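Local atomic coordinates of Alpha/beta hydrolase fold protein (Nakamurella multipartita, PDB entry 4Y7D), a protein that probably acts as a hydrolase, built on the alpha/beta hydrolase fold. Residues 50-55 with 280-285; 170-175 with 188-193. All coordinates share one frame; numbering follows the deposited sequence.

Both contacts belong to one alpha/beta hydrolase fold and lie on the same side of the chain's centre, with their own centres about 14 Å apart. Contact 1 joins helix 46-58, just after strand 35-39, to the short helix 280-283, which follows the last strand of the sheet. Contact 2 pairs helices 167-177 and 183-194 in the helical insertion between strands 124-130 and 242-247, so in sequence it falls between the two halves of contact 1. The contacts touch where Pro-285 CD lies 3.4 Å from Gln-192 OE1. The insertion, arranged like the cap of related hydrolases, thus packs directly on the C-terminal part of the main domain.

Contact 1. Residues 50-55 with 280-285; sequences LAMARF and AFWVHP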
loop_
_atom_site.group_PDB
_atom_site.type_symbol
_atom_site.label_atom_id
_atom_site.label_comp_id
_atom_site.label_asym_id
_atom_site.label_seq_id
_atom_site.Cartn_x
_atom_site.Cartn_y
_atom_site.Cartn_z
ATOM N N LEU A 50 -5.563 -6.545 2.729
ATOM C CA LEU A 50 -6.572 -7.382 2.121
ATOM C C LEU A 50 -7.467 -6.599 1.175
ATOM O O LEU A 50 -7.938 -7.144 0.157
ATOM C CB LEU A 50 -7.440 -8.043 3.218
ATOM C CG LEU A 50 -6.809 -9.224 3.935
ATOM C CD1 LEU A 50 -7.547 -9.597 5.222
ATOM C CD2 LEU A 50 -6.771 -10.446 3.009
ATOM N N ALA A 51 -7.749 -5.356 1.515
ATOM C CA ALA A 51 -8.550 -4.497 0.653
ATOM C C ALA A 51 -7.798 -4.220 -0.653
ATOM O O ALA A 51 -8.364 -4.333 -1.751
ATOM C CB ALA A 51 -8.878 -3.183 1.363
HETATM N N MSE A 52 -6.500 -3.946 -0.537
HETATM C CA MSE A 52 -5.622 -3.813 -1.716
HETATM C C MSE A 52 -5.627 -5.091 -2.592
HETATM O O MSE A 52 -5.561 -5.001 -3.819
HETATM C CB MSE A 52 -4.189 -3.539 -1.307
HETATM C CG MSE A 52 -3.962 -2.170 -0.656
HETATM SE SE MSE A 52 -2.147 -2.109 0.169
HETATM C CE MSE A 52 -1.072 -2.500 -1.386
ATOM N N ALA A 53 -5.671 -6.260 -1.940
ATOM C CA ALA A 53 -5.500 -7.560 -2.593
ATOM C C ALA A 53 -6.762 -8.082 -3.228
ATOM O O ALA A 53 -6.681 -9.062 -4.001
ATOM C CB ALA A 53 -5.011 -8.597 -1.609
ATOM N N ARG A 54 -7.939 -7.533 -2.912
ATOM C CA ARG A 54 -9.151 -8.197 -3.445
ATOM C C ARG A 54 -9.150 -8.375 -4.952
ATOM O O ARG A 54 -9.608 -9.425 -5.462
ATOM C CB ARG A 54 -10.456 -7.485 -3.061
ATOM C CG ARG A 54 -10.877 -7.672 -1.618
ATOM C CD ARG A 54 -12.307 -7.123 -1.430
ATOM N NE ARG A 54 -12.642 -7.317 -0.037
ATOM C CZ ARG A 54 -12.484 -6.402 0.934
ATOM N NH1 ARG A 54 -12.103 -5.157 0.666
ATOM N NH2 ARG A 54 -12.810 -6.737 2.182
ATOM N N PHE A 55 -8.703 -7.372 -5.692
ATOM C CA PHE A 55 -8.739 -7.509 -7.161
ATOM C C PHE A 55 -7.844 -8.677 -7.649
ATOM O O PHE A 55 -8.123 -9.301 -8.665
ATOM C CB PHE A 55 -8.388 -6.181 -7.862
ATOM C CG PHE A 55 -6.909 -5.901 -7.957
ATOM C CD1 PHE A 55 -6.204 -5.346 -6.879
ATOM C CD2 PHE A 55 -6.206 -6.146 -9.143
ATOM C CE1 PHE A 55 -4.852 -5.071 -6.979
ATOM C CE2 PHE A 55 -4.866 -5.852 -9.240
ATOM C CZ PHE A 55 -4.180 -5.305 -8.148
ATOM N N ALA A 280 -6.449 6.333 -6.400
ATOM C CA ALA A 280 -6.818 6.157 -7.816
ATOM C C ALA A 280 -6.759 4.746 -8.413
ATOM O O ALA A 280 -7.622 4.374 -9.198
ATOM C CB ALA A 280 -5.982 7.101 -8.669
ATOM N N PHE A 281 -5.739 3.975 -8.086
ATOM C CA PHE A 281 -5.547 2.657 -8.716
ATOM C C PHE A 281 -6.779 1.768 -8.426
ATOM O O PHE A 281 -7.066 0.898 -9.218
ATOM C CB PHE A 281 -4.249 2.047 -8.189
ATOM C CG PHE A 281 -3.950 0.647 -8.646
ATOM C CD1 PHE A 281 -3.579 0.371 -9.932
ATOM C CD2 PHE A 281 -3.984 -0.417 -7.737
ATOM C CE1 PHE A 281 -3.220 -0.909 -10.299
ATOM C CE2 PHE A 281 -3.672 -1.714 -8.130
ATOM C CZ PHE A 281 -3.273 -1.949 -9.408
ATOM N N TRP A 282 -7.466 1.998 -7.298
ATOM C CA TRP A 282 -8.666 1.278 -6.953
ATOM C C TRP A 282 -9.960 2.000 -7.233
ATOM O O TRP A 282 -10.966 1.324 -7.496
ATOM C CB TRP A 282 -8.667 0.821 -5.485
ATOM C CG TRP A 282 -7.577 -0.196 -5.193
ATOM C CD1 TRP A 282 -7.680 -1.576 -5.254
ATOM C CD2 TRP A 282 -6.227 0.081 -4.800
ATOM N NE1 TRP A 282 -6.492 -2.157 -4.905
ATOM C CE2 TRP A 282 -5.579 -1.172 -4.618
ATOM C CE3 TRP A 282 -5.506 1.262 -4.553
ATOM C CZ2 TRP A 282 -4.256 -1.269 -4.277
ATOM C CZ3 TRP A 282 -4.176 1.158 -4.187
ATOM C CH2 TRP A 282 -3.570 -0.112 -4.042
ATOM N N VAL A 283 -9.978 3.316 -7.168
ATOM C CA VAL A 283 -11.249 4.041 -7.246
ATOM C C VAL A 283 -11.433 4.998 -8.436
ATOM O O VAL A 283 -12.524 5.530 -8.625
ATOM C CB VAL A 283 -11.575 4.775 -5.918
ATOM C CG1 VAL A 283 -11.464 3.797 -4.748
ATOM C CG2 VAL A 283 -10.733 6.038 -5.733
ATOM N N HIS A 284 -10.398 5.210 -9.245
ATOM C CA HIS A 284 -10.490 6.169 -10.373
ATOM C C HIS A 284 -11.362 5.530 -11.444
ATOM O O HIS A 284 -11.327 4.295 -11.620
ATOM C CB HIS A 284 -9.086 6.484 -10.871
ATOM C CG HIS A 284 -9.021 7.509 -11.952
ATOM N ND1 HIS A 284 -9.331 7.219 -13.262
ATOM C CD2 HIS A 284 -8.709 8.827 -11.932
ATOM C CE1 HIS A 284 -9.216 8.301 -14.004
ATOM N NE2 HIS A 284 -8.833 9.288 -13.223
ATOM N N PRO A 285 -12.147 6.328 -12.184
ATOM C CA PRO A 285 -13.071 5.713 -13.162
ATOM C C PRO A 285 -12.412 4.960 -14.297
ATOM O O PRO A 285 -13.048 4.160 -14.897
ATOM C CB PRO A 285 -13.858 6.914 -13.716
ATOM C CG PRO A 285 -13.034 8.125 -13.348
ATOM C CD PRO A 285 -12.405 7.767 -12.034
#
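Trp-282 reaches from helix 280-283 to the backbone of helix 46-58. Its NE1 donates a hydrogen bond of 3.2 Å to Met-52 O, with an N-H...O angle of 152°. The oxygen lies near the plane of the indole, at its edge. The donor comes to the carbonyl well off the C=O direction. This bond gives the indole nitrogen a polar partner in a buried setting. Met-52 is deposited as selenomethionine. Its CB and CG pack against the six-membered ring of the indole, each 3.7 Å from Trp-282 CZ2. This side of the contact is wholly buried. The Phe-55 side is partly exposed, although its ring contact is just as close. The ring makes an offset edge-to-face pair with Phe-281. Phe-281 turns its edge to Phe-55, with CE2 3.6 Å from Phe-55 CZ and the planes at 82°. Phe-55 CD1 is 3.8 Å from Trp-282 NE1, and these two rings meet obliquely. The three rings form an aromatic cluster. Ala-51 meets the indole only loosely, through its carbonyl oxygen. An alanine in place of Trp-282 would probably leave Met-52 O without this donor and open a gap beside Met-52 and Phe-55. Further ring contacts extend the cluster: Trp-282 stacks on Phe-202 of helix 197-209 and meets Trp-106 of strand 101-106. Met-52 and Phe-55 both touch Leu-104 of that strand, while helix 288-299 brings Arg-291 against Phe-55 and Trp-282.

Contact 2. Residues 170-175 with 188-193; sequences LVSATI and ERVAQI
Val-190 presses on Ser-172 where two successive helices of the cap-like insertion, joined by a short loop, form a helical hairpin. The segments 170-175 and 188-193 cross obliquely, with 134° between their N-to-C directions, and their axes come within 9.5 Å. Apolar packing carries the whole interface, as no hydrogen bond crosses it. The backbones come nearest at Ser-172 and Val-190. There Val-190 CG2 meets the backbone of the other helix, 3.5 Å from Ser-172 CA. Val-190 CG1 turns to Val-171 CG1 instead. Val-171 CG1 is anti to the backbone N (chi1 166°), which points this branch across the interface. Val-171 CG1 lies 3.8 Å from Ile-193 CG2, and the two side chains slide past each other in opposite directions. Ile-175 and Ile-193 meet differently, tip to tip, with their CD1 atoms 3.8 Å apart. The other branch of Ile-175, CG2, rests on the aliphatic start of Arg-189, 4.0 Å from its CG. These side chains are buried, apart from the partly exposed Ser-172. Beyond the hairpin, Leu-204 of helix 197-209 covers Val-171, and Thr-277 touches Ile-175. The sodium ion bound at Ala-176 and Gly-179 is about 8 Å from the side chain of Ile-175. The side chains of Arg-189 and Thr-174 each make a polar bond within their own helix. Arg-189 bends at chi2 and chi3, and its NH2 donates to Gln-192 OE1 at 2.9 Å. Its NH1 bonds to Ala-275 O, so two bonds hold the guanidinium while its CB and CG pack on Ile-175. In segment 170-175, Thr-174 N and Thr-174 OG1 both donate to Leu-170 O, reaching it from opposite faces of the carbonyl plane, with OG1 at 2.8 Å.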
loop_
_atom_site.group_PDB
_atom_site.type_symbol
_atom_site.label_atom_id
_atom_site.label_comp_id
_atom_site.label_asym_id
_atom_site.label_seq_id
_atom_site.Cartn_x
_atom_site.Cartn_y
_atom_site.Cartn_z
ATOM N N LEU A 170 -17.964 9.595 4.814
ATOM C CA LEU A 170 -16.584 9.145 4.997
ATOM C C LEU A 170 -15.845 9.090 3.652
ATOM O O LEU A 170 -14.674 9.512 3.558
ATOM C CB LEU A 170 -16.507 7.803 5.713
ATOM C CG LEU A 170 -15.069 7.404 6.100
ATOM C CD1 LEU A 170 -14.284 8.492 6.844
ATOM C CD2 LEU A 170 -15.047 6.159 6.972
ATOM N N VAL A 171 -16.519 8.570 2.621
ATOM C CA VAL A 171 -15.943 8.502 1.269
ATOM C C VAL A 171 -15.554 9.936 0.785
ATOM O O VAL A 171 -14.440 10.172 0.327
ATOM C CB VAL A 171 -16.923 7.799 0.298
ATOM C CG1 VAL A 171 -16.509 8.005 -1.146
ATOM C CG2 VAL A 171 -17.018 6.320 0.621
ATOM N N SER A 172 -16.457 10.879 0.946
ATOM C CA SER A 172 -16.216 12.257 0.583
ATOM C C SER A 172 -15.011 12.864 1.313
ATOM O O SER A 172 -14.165 13.481 0.688
ATOM C CB SER A 172 -17.464 13.081 0.826
ATOM O OG SER A 172 -17.290 14.424 0.399
ATOM N N ALA A 173 -14.945 12.679 2.619
ATOM C CA ALA A 173 -13.846 13.170 3.406
ATOM C C ALA A 173 -12.521 12.589 2.968
ATOM O O ALA A 173 -11.508 13.300 2.897
ATOM C CB ALA A 173 -14.091 12.856 4.872
ATOM N N THR A 174 -12.528 11.297 2.644
ATOM C CA THR A 174 -11.321 10.590 2.242
ATOM C C THR A 174 -10.835 11.059 0.843
ATOM O O THR A 174 -9.659 11.354 0.654
ATOM C CB THR A 174 -11.555 9.060 2.260
ATOM O OG1 THR A 174 -11.986 8.657 3.586
ATOM C CG2 THR A 174 -10.273 8.334 1.877
ATOM N N ILE A 175 -11.751 11.148 -0.115
ATOM C CA ILE A 175 -11.368 11.621 -1.473
ATOM C C ILE A 175 -10.806 13.050 -1.408
ATOM O O ILE A 175 -9.760 13.358 -2.007
ATOM C CB ILE A 175 -12.534 11.494 -2.458
ATOM C CG1 ILE A 175 -12.881 10.018 -2.653
ATOM C CG2 ILE A 175 -12.230 12.179 -3.810
ATOM C CD1 ILE A 175 -11.707 9.098 -2.906
ATOM N N GLU A 188 -17.928 14.408 -7.933
ATOM C CA GLU A 188 -18.046 13.510 -9.083
ATOM C C GLU A 188 -17.438 12.131 -8.774
ATOM O O GLU A 188 -18.016 11.094 -9.121
ATOM C CB GLU A 188 -17.391 14.138 -10.317
ATOM C CG GLU A 188 -17.573 13.340 -11.610
ATOM C CD GLU A 188 -17.106 14.107 -12.856
ATOM O OE1 GLU A 188 -17.733 15.121 -13.228
ATOM O OE2 GLU A 188 -16.116 13.702 -13.473
ATOM N N ARG A 189 -16.285 12.129 -8.098
ATOM C CA ARG A 189 -15.590 10.905 -7.724
ATOM C C ARG A 189 -16.389 10.145 -6.685
ATOM O O ARG A 189 -16.560 8.958 -6.794
ATOM C CB ARG A 189 -14.157 11.186 -7.242
ATOM C CG ARG A 189 -13.369 9.902 -6.958
ATOM C CD ARG A 189 -12.953 9.112 -8.217
ATOM N NE ARG A 189 -11.916 9.875 -8.898
ATOM C CZ ARG A 189 -12.112 10.694 -9.910
ATOM N NH1 ARG A 189 -11.109 11.404 -10.350
ATOM N NH2 ARG A 189 -13.299 10.781 -10.510
ATOM N N VAL A 190 -16.942 10.875 -5.708
ATOM C CA VAL A 190 -17.753 10.283 -4.664
ATOM C C VAL A 190 -18.972 9.564 -5.273
ATOM O O VAL A 190 -19.285 8.439 -4.884
ATOM C CB VAL A 190 -18.138 11.346 -3.600
ATOM C CG1 VAL A 190 -19.200 10.807 -2.648
ATOM C CG2 VAL A 190 -16.922 11.821 -2.844
ATOM N N ALA A 191 -19.647 10.195 -6.228
ATOM C CA ALA A 191 -20.851 9.590 -6.833
ATOM C C ALA A 191 -20.507 8.294 -7.577
ATOM O O ALA A 191 -21.229 7.301 -7.469
ATOM C CB ALA A 191 -21.539 10.580 -7.752
ATOM N N GLN A 192 -19.356 8.291 -8.265
ATOM C CA GLN A 192 -18.829 7.080 -8.897
ATOM C C GLN A 192 -18.620 5.948 -7.879
ATOM O O GLN A 192 -19.005 4.809 -8.102
ATOM C CB GLN A 192 -17.502 7.397 -9.599
ATOM C CG GLN A 192 -17.725 8.258 -10.848
ATOM C CD GLN A 192 -16.458 8.960 -11.286
ATOM O OE1 GLN A 192 -15.374 8.765 -10.688
ATOM N NE2 GLN A 192 -16.584 9.809 -12.288
ATOM N N ILE A 193 -18.019 6.281 -6.749
ATOM C CA ILE A 193 -17.705 5.322 -5.749
ATOM C C ILE A 193 -18.966 4.768 -5.106
ATOM O O ILE A 193 -19.077 3.581 -4.898
ATOM C CB ILE A 193 -16.786 5.953 -4.697
ATOM C CG1 ILE A 193 -15.419 6.214 -5.334
ATOM C CG2 ILE A 193 -16.665 5.044 -3.456
ATOM C CD1 ILE A 193 -14.455 6.991 -4.458
#